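Local coordinates for F5/8 type C domain protein (Bacteroides ovatus, PDB 4ZRX) that is a putative alpha-L-fucosidase, probably releasing alpha-linked L-fucose from glycans by hydrolysis with a TIM-barrel catalytic domain that is followed by beta-sandwich modules, at residues A408-W414 against V434-R440. Where two conformers were deposited one is given. Residues are numbered along the deposited sequence.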
ATOM      1  N   ALA A 408     -25.044  -3.259  15.676  1.00 17.84           N
ATOM      2  CA  ALA A 408     -25.564  -4.572  15.295  1.00 18.13           C
ATOM      3  C   ALA A 408     -26.496  -5.058  16.368  1.00 18.51           C
ATOM      4  O   ALA A 408     -26.215  -4.926  17.589  1.00 19.44           O
ATOM      5  CB  ALA A 408     -24.442  -5.528  15.087  1.00 18.69           C
ATOM      6  N   LEU A 409     -27.664  -5.526  15.935  1.00 18.89           N
ATOM      7  CA  LEU A 409     -28.651  -6.015  16.872  1.00 19.61           C
ATOM      8  C   LEU A 409     -28.395  -7.461  17.254  1.00 20.91           C
ATOM      9  O   LEU A 409     -28.697  -8.410  16.447  1.00 21.79           O
ATOM     10  CB  LEU A 409     -30.022  -5.861  16.288  1.00 19.72           C
ATOM     11  CG  LEU A 409     -31.151  -6.249  17.219  1.00 20.28           C
ATOM     12  CD1 LEU A 409     -31.083  -5.527  18.520  1.00 20.78           C
ATOM     13  CD2 LEU A 409     -32.501  -5.985  16.536  1.00 20.83           C
ATOM     14  N   THR A 410     -27.941  -7.668  18.477  1.00 21.28           N
ATOM     15  CA  THR A 410     -27.716  -9.034  19.044  1.00 22.39           C
ATOM     16  C   THR A 410     -28.992  -9.528  19.717  1.00 23.73           C
ATOM     17  O   THR A 410     -29.989  -8.780  19.767  1.00 23.87           O
ATOM     18  CB  THR A 410     -26.583  -9.047  20.060  1.00 22.41           C
ATOM     19  OG1 THR A 410     -27.045  -8.420  21.295  1.00 21.94           O
ATOM     20  CG2 THR A 410     -25.386  -8.339  19.534  1.00 22.00           C
ATOM     21  N   ASP A 411     -28.947 -10.766  20.250  1.00 25.17           N
ATOM     22  CA  ASP A 411     -29.974 -11.366  21.105  0.50 26.96           C
ATOM     23  C   ASP A 411     -30.194 -10.551  22.377  1.00 26.17           C
ATOM     24  O   ASP A 411     -31.212 -10.681  23.023  1.00 26.93           O
ATOM     25  CB  ASP A 411     -29.643 -12.863  21.478  0.50 29.45           C
ATOM     26  CG  ASP A 411     -28.308 -13.062  22.278  0.50 31.27           C
ATOM     27  OD1 ASP A 411     -27.773 -12.147  22.918  0.50 33.61           O
ATOM     28  OD2 ASP A 411     -27.749 -14.188  22.273  0.50 34.66           O
ATOM     29  N   ASN A 412     -29.182  -9.765  22.740  1.00 24.02           N
ATOM     30  CA  ASN A 412     -29.253  -8.992  24.001  1.00 22.86           C
ATOM     31  C   ASN A 412     -29.141  -7.476  23.757  1.00 22.02           C
ATOM     32  O   ASN A 412     -28.632  -6.778  24.636  1.00 21.84           O
ATOM     33  CB  ASN A 412     -28.187  -9.503  24.941  1.00 23.42           C
ATOM     34  CG  ASN A 412     -28.485  -9.242  26.423  1.00 23.28           C
ATOM     35  OD1 ASN A 412     -29.525  -8.732  26.771  1.00 23.43           O
ATOM     36  ND2 ASN A 412     -27.606  -9.707  27.286  1.00 24.18           N
ATOM     37  N   GLY A 413     -29.658  -7.022  22.620  1.00 21.04           N
ATOM     38  CA  GLY A 413     -29.753  -5.631  22.204  1.00 20.37           C
ATOM     39  C   GLY A 413     -28.703  -5.129  21.221  1.00 19.32           C
ATOM     40  O   GLY A 413     -27.798  -5.877  20.758  1.00 18.47           O
ATOM     41  N   TRP A 414     -28.850  -3.835  20.910  1.00 18.58           N
ATOM     42  CA  TRP A 414     -27.873  -3.168  20.052  1.00 18.48           C
ATOM     43  C   TRP A 414     -26.451  -3.126  20.673  1.00 18.90           C
ATOM     44  O   TRP A 414     -26.291  -2.859  21.857  1.00 17.87           O
ATOM     45  CB  TRP A 414     -28.347  -1.743  19.761  1.00 18.47           C
ATOM     46  CG  TRP A 414     -29.535  -1.669  18.905  1.00 18.78           C
ATOM     47  CD1 TRP A 414     -30.800  -1.368  19.303  1.00 19.82           C
ATOM     48  CD2 TRP A 414     -29.633  -1.991  17.490  1.00 19.52           C
ATOM     49  NE1 TRP A 414     -31.666  -1.417  18.251  1.00 20.23           N
ATOM     50  CE2 TRP A 414     -30.985  -1.783  17.115  1.00 20.47           C
ATOM     51  CE3 TRP A 414     -28.712  -2.310  16.512  1.00 19.63           C
ATOM     52  CZ2 TRP A 414     -31.421  -1.952  15.801  1.00 20.33           C
ATOM     53  CZ3 TRP A 414     -29.143  -2.509  15.181  1.00 20.42           C
ATOM     54  CH2 TRP A 414     -30.500  -2.350  14.860  1.00 20.90           C
ATOM     55  N   VAL A 434     -19.668 -10.663  15.707  1.00 25.54           N
ATOM     56  CA  VAL A 434     -20.916 -10.734  16.460  0.50 25.35           C
ATOM     57  C   VAL A 434     -21.993 -11.456  15.675  1.00 25.49           C
ATOM     58  O   VAL A 434     -22.042 -11.393  14.432  1.00 23.54           O
ATOM     59  CB  VAL A 434     -21.385  -9.333  16.856  0.50 24.93           C
ATOM     60  CG1 VAL A 434     -21.775  -8.494  15.643  0.50 24.44           C
ATOM     61  CG2 VAL A 434     -22.531  -9.396  17.848  0.50 25.78           C
ATOM     62  N   ASN A 435     -22.866 -12.117  16.429  1.00 25.34           N
ATOM     63  CA  ASN A 435     -24.065 -12.727  15.873  0.70 26.31           C
ATOM     64  C   ASN A 435     -25.159 -11.680  15.972  1.00 25.49           C
ATOM     65  O   ASN A 435     -25.481 -11.212  17.078  1.00 25.04           O
ATOM     66  CB  ASN A 435     -24.471 -13.996  16.606  0.70 28.72           C
ATOM     67  CG  ASN A 435     -23.486 -15.131  16.410  0.70 31.42           C
ATOM     68  OD1 ASN A 435     -22.715 -15.447  17.304  0.70 36.62           O
ATOM     69  ND2 ASN A 435     -23.493 -15.726  15.246  0.70 31.94           N
ATOM     70  N   ALA A 436     -25.733 -11.306  14.823  1.00 23.24           N
ATOM     71  CA  ALA A 436     -26.730 -10.238  14.760  1.00 22.04           C
ATOM     72  C   ALA A 436     -27.790 -10.480  13.711  1.00 22.52           C
ATOM     73  O   ALA A 436     -27.527 -11.201  12.722  1.00 21.39           O
ATOM     74  CB  ALA A 436     -26.060  -8.932  14.477  1.00 21.92           C
ATOM     75  N   ASN A 437     -28.934  -9.810  13.856  1.00 21.96           N
ATOM     76  CA  ASN A 437     -30.051  -9.974  12.881  1.00 23.67           C
ATOM     77  C   ASN A 437     -30.439  -8.669  12.184  1.00 22.77           C
ATOM     78  O   ASN A 437     -31.200  -8.701  11.206  1.00 23.08           O
ATOM     79  CB  ASN A 437     -31.224 -10.683  13.523  1.00 24.97           C
ATOM     80  CG  ASN A 437     -31.929  -9.828  14.589  1.00 26.92           C
ATOM     81  OD1 ASN A 437     -32.505  -8.814  14.281  1.00 28.67           O
ATOM     82  ND2 ASN A 437     -31.836 -10.223  15.834  1.00 28.08           N
ATOM     83  N   LYS A 438     -29.888  -7.550  12.634  1.00 21.85           N
ATOM     84  CA  LYS A 438     -30.041  -6.288  12.007  1.00 21.55           C
ATOM     85  C   LYS A 438     -28.769  -5.468  12.205  1.00 21.37           C
ATOM     86  O   LYS A 438     -28.005  -5.685  13.147  1.00 20.64           O
ATOM     87  CB  LYS A 438     -31.221  -5.514  12.575  1.00 23.28           C
ATOM     88  CG  LYS A 438     -32.657  -6.103  12.217  1.00 25.23           C
ATOM     89  CD  LYS A 438     -33.721  -5.257  12.848  1.00 27.53           C
ATOM     90  CE  LYS A 438     -35.188  -5.547  12.324  1.00 30.48           C
ATOM     91  NZ  LYS A 438     -35.614  -6.961  12.127  1.00 32.64           N
ATOM     92  N   LEU A 439     -28.606  -4.478  11.330  1.00 20.83           N
ATOM     93  CA  LEU A 439     -27.573  -3.496  11.445  1.00 21.64           C
ATOM     94  C   LEU A 439     -28.223  -2.160  11.442  1.00 21.90           C
ATOM     95  O   LEU A 439     -29.263  -1.939  10.778  1.00 23.79           O
ATOM     96  CB  LEU A 439     -26.675  -3.663  10.221  1.00 23.32           C
ATOM     97  CG  LEU A 439     -25.234  -3.442  10.258  1.00 24.85           C
ATOM     98  CD1 LEU A 439     -24.435  -4.184  11.323  1.00 24.30           C
ATOM     99  CD2 LEU A 439     -24.735  -3.760   8.830  1.00 24.98           C
ATOM    100  N   ARG A 440     -27.679  -1.228  12.179  1.00 20.66           N
ATOM    101  CA  ARG A 440     -28.181   0.143  12.163  1.00 20.25           C
ATOM    102  C   ARG A 440     -27.023   1.071  11.888  1.00 20.96           C
ATOM    103  O   ARG A 440     -25.970   0.906  12.506  1.00 21.40           O
ATOM    104  CB  ARG A 440     -28.802   0.493  13.512  1.00 21.38           C
ATOM    105  CG  ARG A 440     -29.345   1.884  13.586  1.00 22.51           C
ATOM    106  CD  ARG A 440     -30.418   2.017  14.632  1.00 23.77           C
ATOM    107  NE  ARG A 440     -29.879   1.914  15.970  1.00 24.32           N
ATOM    108  CZ  ARG A 440     -30.577   1.812  17.095  1.00 24.39           C
ATOM    109  NH1 ARG A 440     -31.902   1.805  17.083  1.00 25.83           N
ATOM    110  NH2 ARG A 440     -29.938   1.732  18.236  1.00 25.86           N
TER
HETATM  111  O   HOH W   1     -26.846 -12.340  19.237  1.00 34.49           O
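Two backbone hydrogen bonds join 408-410 to the chain around the corner at Asn437. Leu409 N donates to Lys438 O at 2.8 Å and a nearly linear 172°, and Asn437 N donates to Leu409 O at 3.0 Å and 157°. Two CA-H...O contacts flank them, Ala408 CA to Lys438 O (3.4 Å) and Ala436 CA to Leu409 O (3.2 Å). Ala408 and Leu439 form an antiparallel non-hydrogen-bonded pair, their CA atoms 4.5 Å apart. At the corner the partner chain changes direction: between N-to-C directions, 438-440 makes 141° with 408-410, but 434-436 makes 84°. The corner separates two sheets: 438-446 lies between 374-381 and 401-410 in a four-stranded antiparallel sheet, whereas 433-436 pairs with 384-386. The four-stranded sheet, packed through Leu439 against Val455 and Ala457 of a second antiparallel sheet, is consistent with a beta-sandwich.

Apolar contacts fill the inner side of the corner. Ala408 CB meets Ala436 CB at 3.8 Å, and lies 4.0 Å from both Val434 CG1 and Leu439 CD1.

Trp414, on edge strand 413-420, reaches past 401-410 to Arg440. The guanidinium lies flat on the indole, planes at 20°, and Arg440 CZ sits 3.6 Å from the five-membered-ring centroid, 13° off its normal: a cation-pi stack, with Glu407 salt-bridged to Arg440.

The hairpin connection is a type I turn, Thr410 to Gly413, reinforced by an ST turn in which Asn412 N donates to Thr410 OG1 (2.9 Å). One water bridges Asp411 N and Asn435 O, 2.8 Å from each.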